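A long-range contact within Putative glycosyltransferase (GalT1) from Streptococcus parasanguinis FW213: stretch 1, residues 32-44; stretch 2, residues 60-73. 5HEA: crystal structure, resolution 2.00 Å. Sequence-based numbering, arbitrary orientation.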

ATOM      1  N   TYR A  32      43.355  23.166  10.191  1.00 30.54           N
ATOM      2  CA  TYR A  32      42.423  23.850  11.079  1.00 35.27           C
ATOM      3  C   TYR A  32      41.876  22.823  12.058  1.00 37.73           C
ATOM      4  O   TYR A  32      41.178  21.887  11.667  1.00 39.80           O
ATOM      5  CB  TYR A  32      41.280  24.485  10.287  1.00 34.69           C
ATOM      6  CG  TYR A  32      40.424  25.443  11.096  1.00 28.74           C
ATOM      7  CD1 TYR A  32      39.381  24.976  11.884  1.00 26.66           C
ATOM      8  CD2 TYR A  32      40.665  26.811  11.070  1.00 36.48           C
ATOM      9  CE1 TYR A  32      38.596  25.844  12.620  1.00 27.17           C
ATOM     10  CE2 TYR A  32      39.887  27.689  11.804  1.00 36.10           C
ATOM     11  CZ  TYR A  32      38.851  27.197  12.569  1.00 32.49           C
ATOM     12  OH  TYR A  32      38.074  28.056  13.294  1.00 33.69           O
ATOM     13  N   LYS A  33      42.188  22.999  13.333  1.00 33.36           N
ATOM     14  CA  LYS A  33      41.960  21.944  14.316  1.00 36.57           C
ATOM     15  C   LYS A  33      40.582  21.987  14.972  1.00 34.34           C
ATOM     16  O   LYS A  33      40.047  20.951  15.370  1.00 37.07           O
ATOM     17  CB  LYS A  33      43.041  21.994  15.402  1.00 38.83           C
ATOM     18  CG  LYS A  33      44.467  21.886  14.874  1.00 46.59           C
ATOM     19  CD  LYS A  33      44.712  20.524  14.277  1.00 50.50           C
ATOM     20  CE  LYS A  33      46.112  20.416  13.704  1.00 59.41           C
ATOM     21  NZ  LYS A  33      46.397  19.020  13.252  1.00 65.00           N
ATOM     22  N   ASN A  34      40.013  23.179  15.096  1.00 32.49           N
ATOM     23  CA  ASN A  34      38.797  23.330  15.885  1.00 40.08           C
ATOM     24  C   ASN A  34      37.514  23.026  15.104  1.00 38.47           C
ATOM     25  O   ASN A  34      36.758  23.927  14.742  1.00 32.21           O
ATOM     26  CB  ASN A  34      38.724  24.718  16.526  1.00 38.22           C
ATOM     27  CG  ASN A  34      37.654  24.798  17.596  1.00 36.21           C
ATOM     28  OD1 ASN A  34      37.114  23.774  18.017  1.00 33.62           O
ATOM     29  ND2 ASN A  34      37.334  26.009  18.036  1.00 38.68           N
ATOM     30  N   PHE A  35      37.284  21.747  14.843  1.00 35.17           N
ATOM     31  CA  PHE A  35      36.080  21.341  14.143  1.00 35.44           C
ATOM     32  C   PHE A  35      35.383  20.202  14.868  1.00 35.25           C
ATOM     33  O   PHE A  35      35.965  19.553  15.736  1.00 35.72           O
ATOM     34  CB  PHE A  35      36.390  20.921  12.699  1.00 28.13           C
ATOM     35  CG  PHE A  35      37.411  19.816  12.591  1.00 27.51           C
ATOM     36  CD1 PHE A  35      37.064  18.496  12.836  1.00 29.75           C
ATOM     37  CD2 PHE A  35      38.717  20.102  12.248  1.00 30.03           C
ATOM     38  CE1 PHE A  35      38.003  17.487  12.746  1.00 28.56           C
ATOM     39  CE2 PHE A  35      39.663  19.104  12.149  1.00 31.26           C
ATOM     40  CZ  PHE A  35      39.308  17.791  12.393  1.00 37.15           C
ATOM     41  N   GLU A  36      34.124  19.985  14.508  1.00 31.50           N
ATOM     42  CA  GLU A  36      33.445  18.741  14.802  1.00 31.35           C
ATOM     43  C   GLU A  36      33.018  18.119  13.474  1.00 35.13           C
ATOM     44  O   GLU A  36      32.613  18.820  12.535  1.00 32.77           O
ATOM     45  CB  GLU A  36      32.240  18.970  15.714  1.00 28.56           C
ATOM     46  CG  GLU A  36      31.176  19.895  15.146  1.00 37.37           C
ATOM     47  CD  GLU A  36      29.962  20.032  16.060  1.00 38.29           C
ATOM     48  OE1 GLU A  36      29.857  19.285  17.057  1.00 43.68           O
ATOM     49  OE2 GLU A  36      29.110  20.896  15.783  1.00 34.00           O
ATOM     50  N   ILE A  37      33.145  16.803  13.393  1.00 25.51           N
ATOM     51  CA  ILE A  37      32.628  16.054  12.264  1.00 28.21           C
ATOM     52  C   ILE A  37      31.360  15.366  12.715  1.00 31.63           C
ATOM     53  O   ILE A  37      31.379  14.549  13.636  1.00 32.84           O
ATOM     54  CB  ILE A  37      33.625  15.004  11.780  1.00 25.24           C
ATOM     55  CG1 ILE A  37      34.906  15.703  11.316  1.00 27.92           C
ATOM     56  CG2 ILE A  37      32.992  14.173  10.662  1.00 26.93           C
ATOM     57  CD1 ILE A  37      36.088  14.793  11.068  1.00 22.67           C
ATOM     58  N   ILE A  38      30.252  15.728  12.080  1.00 30.77           N
ATOM     59  CA  ILE A  38      28.977  15.097  12.344  1.00 27.33           C
ATOM     60  C   ILE A  38      28.710  14.082  11.252  1.00 25.55           C
ATOM     61  O   ILE A  38      28.398  14.434  10.113  1.00 24.52           O
ATOM     62  CB  ILE A  38      27.858  16.126  12.428  1.00 29.21           C
ATOM     63  CG1 ILE A  38      28.271  17.227  13.405  1.00 35.10           C
ATOM     64  CG2 ILE A  38      26.555  15.464  12.876  1.00 26.70           C
ATOM     65  CD1 ILE A  38      27.315  18.363  13.451  1.00 37.52           C
ATOM     66  N   LEU A  39      28.911  12.818  11.607  1.00 22.47           N
ATOM     67  CA  LEU A  39      28.685  11.702  10.710  1.00 22.74           C
ATOM     68  C   LEU A  39      27.243  11.257  10.850  1.00 23.95           C
ATOM     69  O   LEU A  39      26.860  10.752  11.896  1.00 26.68           O
ATOM     70  CB  LEU A  39      29.608  10.534  11.091  1.00 24.39           C
ATOM     71  CG  LEU A  39      31.072  10.609  10.672  1.00 33.26           C
ATOM     72  CD1 LEU A  39      31.849   9.368  11.152  1.00 30.09           C
ATOM     73  CD2 LEU A  39      31.151  10.753   9.163  1.00 27.41           C
ATOM     74  N   ILE A  40      26.431  11.443   9.814  1.00 23.12           N
ATOM     75  CA  ILE A  40      25.059  10.954   9.887  1.00 18.10           C
ATOM     76  C   ILE A  40      24.921   9.657   9.104  1.00 28.11           C
ATOM     77  O   ILE A  40      24.776   9.667   7.875  1.00 23.17           O
ATOM     78  CB  ILE A  40      24.008  11.990   9.411  1.00 24.68           C
ATOM     79  CG1 ILE A  40      24.189  13.327  10.141  1.00 27.50           C
ATOM     80  CG2 ILE A  40      22.600  11.457   9.638  1.00 27.03           C
ATOM     81  CD1 ILE A  40      25.121  14.287   9.424  1.00 29.39           C
ATOM     82  N   ASN A  41      24.986   8.534   9.818  1.00 24.09           N
ATOM     83  CA  ASN A  41      24.756   7.248   9.183  1.00 25.04           C
ATOM     84  C   ASN A  41      23.263   7.078   8.933  1.00 27.32           C
ATOM     85  O   ASN A  41      22.477   6.913   9.871  1.00 24.82           O
ATOM     86  CB  ASN A  41      25.287   6.091  10.038  1.00 21.84           C
ATOM     87  CG  ASN A  41      24.788   4.765   9.555  1.00 25.16           C
ATOM     88  OD1 ASN A  41      24.699   4.540   8.358  1.00 27.45           O
ATOM     89  ND2 ASN A  41      24.423   3.884  10.481  1.00 20.04           N
ATOM     90  N   ASP A  42      22.886   7.104   7.659  1.00 24.42           N
ATOM     91  CA  ASP A  42      21.487   7.086   7.231  1.00 26.03           C
ATOM     92  C   ASP A  42      21.018   5.643   7.016  1.00 28.79           C
ATOM     93  O   ASP A  42      20.525   5.285   5.941  1.00 27.24           O
ATOM     94  CB  ASP A  42      21.371   7.928   5.938  1.00 31.52           C
ATOM     95  CG  ASP A  42      19.939   8.123   5.461  1.00 39.87           C
ATOM     96  OD1 ASP A  42      19.017   8.285   6.295  1.00 33.50           O
ATOM     97  OD2 ASP A  42      19.743   8.117   4.229  1.00 39.26           O
ATOM     98  N   GLY A  43      21.200   4.801   8.035  1.00 22.75           N
ATOM     99  CA  GLY A  43      20.752   3.421   7.954  1.00 23.88           C
ATOM    100  C   GLY A  43      21.542   2.572   6.962  1.00 27.55           C
ATOM    101  O   GLY A  43      20.970   1.705   6.310  1.00 22.42           O
ATOM    102  N   SER A  44      22.846   2.819   6.839  1.00 26.73           N
ATOM    103  CA  SER A  44      23.690   2.007   5.959  1.00 23.31           C
ATOM    104  C   SER A  44      23.549   0.523   6.235  1.00 25.42           C
ATOM    105  O   SER A  44      23.350   0.104   7.379  1.00 26.77           O
ATOM    106  CB  SER A  44      25.165   2.368   6.108  1.00 21.86           C
ATOM    107  OG  SER A  44      25.399   3.711   5.747  1.00 23.68           O
ATOM    108  N   ASN A  60      37.809  12.425  19.313  1.00 36.88           N
ATOM    109  CA  ASN A  60      36.601  12.918  19.963  1.00 35.55           C
ATOM    110  C   ASN A  60      35.936  14.108  19.264  1.00 34.66           C
ATOM    111  O   ASN A  60      34.920  14.617  19.736  1.00 35.11           O
ATOM    112  CB  ASN A  60      36.850  13.210  21.449  1.00 43.16           C
ATOM    113  CG  ASN A  60      37.740  14.413  21.676  1.00 49.13           C
ATOM    114  OD1 ASN A  60      38.347  14.943  20.748  1.00 53.36           O
ATOM    115  ND2 ASN A  60      37.830  14.844  22.927  1.00 53.28           N
ATOM    116  N   ARG A  61      36.498  14.537  18.137  1.00 33.73           N
ATOM    117  CA  ARG A  61      35.853  15.569  17.325  1.00 32.88           C
ATOM    118  C   ARG A  61      34.761  14.938  16.458  1.00 35.46           C
ATOM    119  O   ARG A  61      33.924  15.635  15.886  1.00 38.02           O
ATOM    120  CB  ARG A  61      36.888  16.327  16.479  1.00 26.16           C
ATOM    121  CG  ARG A  61      37.798  17.233  17.324  1.00 30.63           C
ATOM    122  CD  ARG A  61      38.972  17.816  16.532  1.00 27.99           C
ATOM    123  NE  ARG A  61      39.854  16.774  16.017  1.00 34.41           N
ATOM    124  CZ  ARG A  61      40.921  16.997  15.253  1.00 37.11           C
ATOM    125  NH1 ARG A  61      41.252  18.233  14.893  1.00 33.20           N
ATOM    126  NH2 ARG A  61      41.656  15.978  14.834  1.00 40.41           N
ATOM    127  N   ILE A  62      34.760  13.610  16.385  1.00 33.89           N
ATOM    128  CA  ILE A  62      33.764  12.899  15.587  1.00 31.51           C
ATOM    129  C   ILE A  62      32.529  12.527  16.404  1.00 36.61           C
ATOM    130  O   ILE A  62      32.632  11.838  17.421  1.00 33.24           O
ATOM    131  CB  ILE A  62      34.345  11.624  14.959  1.00 30.88           C
ATOM    132  CG1 ILE A  62      35.484  11.971  14.002  1.00 36.40           C
ATOM    133  CG2 ILE A  62      33.251  10.847  14.245  1.00 30.84           C
ATOM    134  CD1 ILE A  62      35.927  10.810  13.147  1.00 41.40           C
ATOM    135  N   GLN A  63      31.368  12.988  15.952  1.00 33.33           N
ATOM    136  CA  GLN A  63      30.097  12.629  16.573  1.00 41.09           C
ATOM    137  C   GLN A  63      29.306  11.802  15.569  1.00 39.96           C
ATOM    138  O   GLN A  63      29.185  12.184  14.403  1.00 35.49           O
ATOM    139  CB  GLN A  63      29.289  13.879  16.939  1.00 42.23           C
ATOM    140  CG  GLN A  63      30.095  15.015  17.567  1.00 59.39           C
ATOM    141  CD  GLN A  63      30.720  14.635  18.899  1.00 69.24           C
ATOM    142  OE1 GLN A  63      31.945  14.608  19.039  1.00 73.46           O
ATOM    143  NE2 GLN A  63      29.878  14.347  19.887  1.00 68.45           N
ATOM    144  N   ILE A  64      28.765  10.672  16.006  1.00 31.95           N
ATOM    145  CA  ILE A  64      27.929   9.880  15.113  1.00 31.19           C
ATOM    146  C   ILE A  64      26.457  10.014  15.451  1.00 35.56           C
ATOM    147  O   ILE A  64      26.061   9.924  16.613  1.00 35.91           O
ATOM    148  CB  ILE A  64      28.272   8.396  15.180  1.00 38.59           C
ATOM    149  CG1 ILE A  64      29.767   8.180  15.045  1.00 36.95           C
ATOM    150  CG2 ILE A  64      27.532   7.623  14.088  1.00 41.47           C
ATOM    151  CD1 ILE A  64      30.131   6.767  15.229  1.00 38.68           C
ATOM    152  N   LEU A  65      25.650  10.222  14.421  1.00 25.73           N
ATOM    153  CA  LEU A  65      24.207  10.075  14.530  1.00 27.77           C
ATOM    154  C   LEU A  65      23.805   8.926  13.620  1.00 25.47           C
ATOM    155  O   LEU A  65      23.981   8.997  12.404  1.00 28.16           O
ATOM    156  CB  LEU A  65      23.476  11.343  14.062  1.00 28.30           C
ATOM    157  CG  LEU A  65      23.581  12.676  14.808  1.00 44.70           C
ATOM    158  CD1 LEU A  65      22.681  13.719  14.130  1.00 36.32           C
ATOM    159  CD2 LEU A  65      23.211  12.530  16.281  1.00 51.14           C
ATOM    160  N   HIS A  66      23.278   7.864  14.204  1.00 26.72           N
ATOM    161  CA  HIS A  66      22.669   6.798  13.433  1.00 26.06           C
ATOM    162  C   HIS A  66      21.184   7.110  13.297  1.00 28.09           C
ATOM    163  O   HIS A  66      20.535   7.449  14.273  1.00 27.33           O
ATOM    164  CB  HIS A  66      22.832   5.470  14.166  1.00 26.66           C
ATOM    165  CG  HIS A  66      24.255   5.051  14.358  1.00 24.41           C
ATOM    166  ND1 HIS A  66      25.102   4.788  13.302  1.00 24.13           N
ATOM    167  CD2 HIS A  66      24.971   4.813  15.482  1.00 26.84           C
ATOM    168  CE1 HIS A  66      26.282   4.423  13.767  1.00 30.41           C
ATOM    169  NE2 HIS A  66      26.229   4.424  15.088  1.00 32.81           N
ATOM    170  N   GLN A  67      20.636   7.010  12.096  1.00 25.48           N
ATOM    171  CA  GLN A  67      19.201   7.195  11.954  1.00 28.15           C
ATOM    172  C   GLN A  67      18.647   6.199  10.969  1.00 28.10           C
ATOM    173  O   GLN A  67      19.373   5.725  10.091  1.00 22.66           O
ATOM    174  CB  GLN A  67      18.872   8.608  11.483  1.00 29.78           C
ATOM    175  CG  GLN A  67      19.304   8.891  10.053  1.00 29.45           C
ATOM    176  CD  GLN A  67      18.966  10.309   9.627  1.00 34.01           C
ATOM    177  OE1 GLN A  67      18.879  11.207  10.459  1.00 33.39           O
ATOM    178  NE2 GLN A  67      18.767  10.512   8.330  1.00 31.68           N
ATOM    179  N   THR A  68      17.359   5.893  11.107  1.00 27.53           N
ATOM    180  CA  THR A  68      16.653   5.078  10.124  1.00 28.97           C
ATOM    181  C   THR A  68      16.759   5.766   8.771  1.00 27.83           C
ATOM    182  O   THR A  68      16.681   6.991   8.695  1.00 30.85           O
ATOM    183  CB  THR A  68      15.156   4.913  10.500  1.00 34.46           C
ATOM    184  OG1 THR A  68      15.051   4.288  11.786  1.00 33.57           O
ATOM    185  CG2 THR A  68      14.421   4.073   9.464  1.00 38.50           C
ATOM    186  N   ASN A  69      16.957   4.984   7.713  1.00 26.53           N
ATOM    187  CA  ASN A  69      17.161   5.546   6.373  1.00 33.00           C
ATOM    188  C   ASN A  69      16.035   6.492   5.945  1.00 36.59           C
ATOM    189  O   ASN A  69      14.863   6.107   5.935  1.00 34.04           O
ATOM    190  CB  ASN A  69      17.325   4.432   5.334  1.00 31.45           C
ATOM    191  CG  ASN A  69      17.481   4.971   3.927  1.00 35.60           C
ATOM    192  OD1 ASN A  69      16.565   4.882   3.110  1.00 40.63           O
ATOM    193  ND2 ASN A  69      18.645   5.549   3.640  1.00 31.76           N
ATOM    194  N   ALA A  70      16.397   7.727   5.598  1.00 33.01           N
ATOM    195  CA  ALA A  70      15.408   8.734   5.226  1.00 32.17           C
ATOM    196  C   ALA A  70      15.878   9.625   4.061  1.00 29.08           C
ATOM    197  O   ALA A  70      15.163  10.529   3.631  1.00 27.71           O
ATOM    198  CB  ALA A  70      15.030   9.574   6.446  1.00 34.05           C
ATOM    199  N   GLY A  71      17.078   9.365   3.554  1.00 25.06           N
ATOM    200  CA  GLY A  71      17.589  10.058   2.378  1.00 30.45           C
ATOM    201  C   GLY A  71      18.603  11.144   2.698  1.00 25.32           C
ATOM    202  O   GLY A  71      18.733  11.554   3.850  1.00 27.88           O
ATOM    203  N   PRO A  72      19.335  11.610   1.676  1.00 27.29           N
ATOM    204  CA  PRO A  72      20.429  12.573   1.846  1.00 28.54           C
ATOM    205  C   PRO A  72      19.943  13.908   2.410  1.00 27.37           C
ATOM    206  O   PRO A  72      20.681  14.554   3.166  1.00 24.63           O
ATOM    207  CB  PRO A  72      20.967  12.759   0.418  1.00 33.28           C
ATOM    208  CG  PRO A  72      20.485  11.591  -0.340  1.00 34.81           C
ATOM    209  CD  PRO A  72      19.192  11.175   0.275  1.00 31.60           C
ATOM    210  N   SER A  73      18.726  14.321   2.058  1.00 24.81           N
ATOM    211  CA  SER A  73      18.195  15.589   2.588  1.00 31.41           C
ATOM    212  C   SER A  73      17.958  15.493   4.085  1.00 25.96           C
ATOM    213  O   SER A  73      18.347  16.380   4.840  1.00 19.10           O
ATOM    214  CB  SER A  73      16.883  15.984   1.915  1.00 28.10           C
ATOM    215  OG  SER A  73      17.094  16.339   0.565  1.00 25.34           O
TER

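The contact is built on two neighbouring parallel β-strands, whose axes approach to 4.7 Å, with their N-to-C directions 20° apart. Main-chain hydrogen bonds run from I37 to N41 on the first strand, meeting R61 to Q67 on the second stretch. I37 N donates to R61 O (2.9 Å), and I37 O accepts from Q63 N (2.8 Å); L39 N then donates to Q63 O (2.9 Å), while L39 O accepts from L65 N (2.8 Å). The ladder closes with N41 N to L65 O (2.8 Å), bent to 130° at the hydrogen, and Q67 N to N41 O (2.9 Å). I37, L39 and N41 thus each bond through both N and O to the residues flanking their register partners, I62, I64 and H66, as a parallel pairing requires. CA-H...O contacts fill the intervals, among them I40 CA to L65 O at 3.4 Å.

Apolar packing follows the alternation of side chains. On the face carrying I37, L39, I62 and I64, L39 CD1 lies 3.7 Å from I62 CG2, and I37 CD1 lies 4.1 Å from I62 CG1. On the other face, L65 CD1 reaches both I40 CG1 (4.3 Å) and I38 CG2 (4.4 Å), so one leucine methyl touches two successive isoleucines of that face.

At the start of the strands, R61 combines polar and aromatic contacts. Its NH1 donates to K33 O (3.0 Å), which lies near the guanidinium plane, where N-H groups point. The aliphatic part of the same side chain crosses the F35 ring: R61 CD sits 4.2 Å from the centroid of the F35 ring and 21° off its normal, a CH-π contact over the face.

Side-chain hydrogen bonds gather at the other end. N41 ND2 donates to H66 ND1 (3.0 Å, 167°), approaching near the imidazole plane; ND1 must therefore be the unprotonated, accepting nitrogen in this bond. N41 OD1 meanwhile accepts from S44 N (3.0 Å) and S44 OG (2.8 Å), so both ends of the amide are engaged.

D42 gathers the loop that follows the second strand. Its OD1 accepts from Q67 NE2 (3.0 Å, nearly linear at 177°) and from A70 N (2.8 Å), whereas D42 OD2 accepts from G71 N (3.0 Å), just before a helix. The main chain contributes too, with N69 ND2 donating to D42 O (3.0 Å). Next to it, G43 has positive phi, and a CB there would lie 2.8 Å from N69 N, a clash; the absence of a side chain lets the loop pack close.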